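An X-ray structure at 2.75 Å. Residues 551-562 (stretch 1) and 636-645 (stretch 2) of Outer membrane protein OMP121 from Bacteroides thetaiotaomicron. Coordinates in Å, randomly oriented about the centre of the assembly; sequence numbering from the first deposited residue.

Stretch 1 (551-562) TLPKENRSFFYP
Stretch 2 636-645: GSNTLSPEMT

No direct hydrogen bond joins these two stretches; two waters supply the polar link, and both converge on Leu640 O. Water 1 accepts from Asn556 ND2 (3.0 Å) and donates to Leu640 O (3.0 Å). Water 2 donates to Asn556 O (2.5 Å) and, weakly, to Leu640 O (3.5 Å from the water). Asparagine suits this place because its CA-to-CB bond points toward stretch 2, and the t rotamer (chi1 -159°, chi2 -17°) brings ND2 to water 1.

Both stretches begin as loop and end as strand, 558-562 and 643-645. The strands run nearly parallel, 5° apart, but their axes approach no closer than 8.7 Å, so side chains fill the gap. The CA atoms of Pro553 and Asn638 lie 5.4 Å apart, those of Asn556 and Ser641 6.6 Å, Phe559 and Pro642 6.5 Å, and Tyr561 and Met644 7.7 Å. Within stretch 1, Asn556 N donates to Pro553 O (2.8 Å), closing a tight turn; Asn556 itself has phi/psi -153/51. In stretch 2, Thr639 N donates to Ser637 OG (3.3 Å).

Prolines face the opposing stretch from both sides. Pro553 (phi/psi -51/145, C-gamma exo) sets CD 3.7 Å from Leu640 CB and CG 3.6 Å from Asn638 O. Pro642 (-68/166, also exo) places CG 3.7 Å from Leu552 CD1 and 3.6 Å from Phe559 CB; its compact, apolar ring packs against both. Leu552 (m, t) starts sideways, but its branched apolar end reaches Pro642; Leu640 (m, t) lends its CB to the Pro553 ring, and both leucines are buried, where apolar side chains belong.

Farther along, the CA-to-CB bonds of Phe559 (-134/143; p, chi2 -87°) and Tyr561 (-141/121; p, chi2 -76°) point toward stretch 2, as strand alternation allows, whereas that of Phe560 points away; the end of the Tyr561 side chain leads away, and its OH is hydrogen-bonded elsewhere in the structure. Met644 (-138/118; t, p, p) curls its flexible thioether inward, setting SD 4.0 Å from Tyr561 CB and CE 4.4 Å from Phe559 CB.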

# COMPACT_ATOMS: atom_id res chain seq x y z
N THR B 551 22.99 16.28 14.37
CA THR B 551 23.26 15.87 13.01
C THR B 551 24.71 16.06 12.60
O THR B 551 25.03 15.87 11.42
CB THR B 551 22.35 16.62 12.04
OG1 THR B 551 22.55 18.02 12.20
CG2 THR B 551 20.93 16.29 12.33
N LEU B 552 25.55 16.40 13.48
CA LEU B 552 26.96 16.43 13.17
C LEU B 552 27.67 15.25 13.81
O LEU B 552 27.16 14.67 14.77
CB LEU B 552 27.58 17.74 13.66
CG LEU B 552 27.20 19.00 12.87
CD1 LEU B 552 27.71 20.26 13.52
CD2 LEU B 552 27.70 18.92 11.44
N PRO B 553 28.84 14.83 13.31
CA PRO B 553 29.52 13.66 13.88
C PRO B 553 29.68 13.77 15.39
O PRO B 553 29.90 14.85 15.93
CB PRO B 553 30.87 13.67 13.17
CG PRO B 553 30.62 14.29 11.90
CD PRO B 553 29.54 15.31 12.11
N LYS B 554 29.59 12.62 16.06
CA LYS B 554 29.58 12.61 17.52
C LYS B 554 30.78 13.34 18.10
O LYS B 554 30.66 14.00 19.14
CB LYS B 554 29.55 11.16 18.03
CG LYS B 554 28.19 10.48 17.89
CD LYS B 554 28.14 9.11 18.56
CE LYS B 554 28.81 8.06 17.68
NZ LYS B 554 28.60 6.66 18.14
N GLU B 555 31.92 13.26 17.45
CA GLU B 555 33.13 13.89 17.97
C GLU B 555 33.25 15.36 17.58
O GLU B 555 34.27 15.99 17.87
CB GLU B 555 34.36 13.13 17.49
CG GLU B 555 34.44 11.69 17.98
CD GLU B 555 35.59 10.89 17.36
OE1 GLU B 555 36.23 11.40 16.41
OE2 GLU B 555 35.85 9.76 17.84
N ASN B 556 32.23 15.91 16.94
CA ASN B 556 32.30 17.26 16.42
C ASN B 556 30.90 17.86 16.36
O ASN B 556 30.47 18.39 15.34
CB ASN B 556 32.98 17.25 15.05
CG ASN B 556 33.54 18.59 14.67
OD1 ASN B 556 33.18 19.61 15.24
ND2 ASN B 556 34.43 18.60 13.69
N ARG B 557 30.17 17.78 17.47
CA ARG B 557 28.83 18.34 17.52
C ARG B 557 28.84 19.83 17.81
O ARG B 557 27.94 20.55 17.37
CB ARG B 557 28.00 17.67 18.61
CG ARG B 557 27.77 16.20 18.48
CD ARG B 557 26.64 15.80 19.40
NE ARG B 557 26.53 14.36 19.58
CZ ARG B 557 25.95 13.53 18.71
NH1 ARG B 557 25.42 14.00 17.60
NH2 ARG B 557 25.89 12.24 18.97
N SER B 558 29.83 20.31 18.55
CA SER B 558 29.83 21.67 19.07
C SER B 558 30.36 22.67 18.05
O SER B 558 31.44 22.48 17.49
CB SER B 558 30.70 21.73 20.33
OG SER B 558 31.16 23.04 20.60
N PHE B 559 29.59 23.73 17.81
CA PHE B 559 30.08 24.87 17.04
C PHE B 559 29.72 26.18 17.73
O PHE B 559 28.65 26.32 18.31
CB PHE B 559 29.55 24.88 15.60
CG PHE B 559 28.06 24.74 15.48
CD1 PHE B 559 27.47 23.51 15.45
CD2 PHE B 559 27.26 25.86 15.35
CE1 PHE B 559 26.12 23.39 15.31
CE2 PHE B 559 25.92 25.74 15.20
CZ PHE B 559 25.34 24.51 15.19
N PHE B 560 30.63 27.14 17.65
CA PHE B 560 30.50 28.43 18.29
C PHE B 560 30.53 29.53 17.24
O PHE B 560 31.36 29.50 16.34
CB PHE B 560 31.62 28.64 19.30
CG PHE B 560 31.78 30.06 19.76
CD1 PHE B 560 31.08 30.53 20.85
CD2 PHE B 560 32.66 30.91 19.12
CE1 PHE B 560 31.24 31.81 21.26
CE2 PHE B 560 32.82 32.19 19.54
CZ PHE B 560 32.11 32.64 20.61
N TYR B 561 29.64 30.51 17.37
CA TYR B 561 29.62 31.62 16.44
C TYR B 561 29.33 32.96 17.11
O TYR B 561 28.27 33.14 17.73
CB TYR B 561 28.60 31.39 15.32
CG TYR B 561 27.26 30.82 15.74
CD1 TYR B 561 27.13 29.49 16.07
CD2 TYR B 561 26.12 31.60 15.75
CE1 TYR B 561 25.93 28.96 16.43
CE2 TYR B 561 24.91 31.07 16.10
CZ TYR B 561 24.82 29.74 16.44
OH TYR B 561 23.64 29.17 16.79
N PRO B 562 30.23 33.93 17.00
CA PRO B 562 30.00 35.23 17.63
C PRO B 562 29.58 36.29 16.64
O PRO B 562 29.53 36.05 15.44
CB PRO B 562 31.37 35.55 18.22
CG PRO B 562 32.36 34.84 17.33
CD PRO B 562 31.61 33.82 16.51
N GLY B 636 28.59 8.16 3.43
CA GLY B 636 28.59 8.92 4.65
C GLY B 636 29.98 9.42 4.99
O GLY B 636 30.98 9.00 4.42
N SER B 637 30.03 10.35 5.94
CA SER B 637 31.29 10.97 6.33
C SER B 637 31.23 11.29 7.81
O SER B 637 30.26 11.89 8.26
CB SER B 637 31.57 12.24 5.53
OG SER B 637 32.72 12.90 6.03
N ASN B 638 32.24 10.87 8.55
CA ASN B 638 32.37 11.26 9.94
C ASN B 638 33.44 12.32 10.14
O ASN B 638 33.76 12.66 11.28
CB ASN B 638 32.67 10.03 10.81
CG ASN B 638 33.88 9.26 10.34
OD1 ASN B 638 34.37 9.46 9.24
ND2 ASN B 638 34.38 8.37 11.19
N THR B 639 33.99 12.85 9.05
CA THR B 639 34.94 13.95 9.08
C THR B 639 34.27 15.30 8.88
O THR B 639 34.96 16.32 8.88
CB THR B 639 35.99 13.75 8.00
OG1 THR B 639 35.35 13.26 6.82
CG2 THR B 639 37.01 12.75 8.45
N LEU B 640 32.95 15.32 8.73
CA LEU B 640 32.21 16.57 8.64
C LEU B 640 32.61 17.52 9.76
O LEU B 640 32.91 17.10 10.88
CB LEU B 640 30.72 16.30 8.72
CG LEU B 640 30.21 15.37 7.64
CD1 LEU B 640 28.74 15.14 7.84
CD2 LEU B 640 30.48 16.03 6.32
N SER B 641 32.62 18.81 9.44
CA SER B 641 32.70 19.90 10.39
C SER B 641 31.49 20.81 10.19
O SER B 641 30.81 20.72 9.16
CB SER B 641 33.99 20.70 10.19
OG SER B 641 34.00 21.22 8.88
N PRO B 642 31.18 21.68 11.15
CA PRO B 642 29.96 22.48 11.04
C PRO B 642 30.04 23.49 9.91
O PRO B 642 31.09 23.77 9.35
CB PRO B 642 29.88 23.19 12.39
CG PRO B 642 30.72 22.38 13.29
CD PRO B 642 31.82 21.84 12.46
N GLU B 643 28.88 24.04 9.58
CA GLU B 643 28.79 25.14 8.63
C GLU B 643 28.94 26.47 9.35
O GLU B 643 28.54 26.61 10.51
CB GLU B 643 27.46 25.09 7.87
CG GLU B 643 27.06 26.40 7.20
CD GLU B 643 25.73 26.34 6.46
OE1 GLU B 643 25.39 25.28 5.92
OE2 GLU B 643 25.03 27.38 6.41
N MET B 644 29.55 27.43 8.68
CA MET B 644 29.75 28.75 9.26
C MET B 644 29.46 29.78 8.19
O MET B 644 30.10 29.78 7.14
CB MET B 644 31.18 28.90 9.78
CG MET B 644 31.32 29.92 10.87
SD MET B 644 30.41 29.46 12.33
CE MET B 644 31.05 27.85 12.65
N THR B 645 28.45 30.61 8.42
CA THR B 645 28.20 31.77 7.58
C THR B 645 28.81 32.99 8.24
O THR B 645 28.59 33.22 9.44
CB THR B 645 26.70 31.98 7.36
OG1 THR B 645 26.16 30.89 6.62
CG2 THR B 645 26.49 33.24 6.57
O HOH W 1 35.46 16.23 12.22
O HOH W 2 30.68 18.88 12.89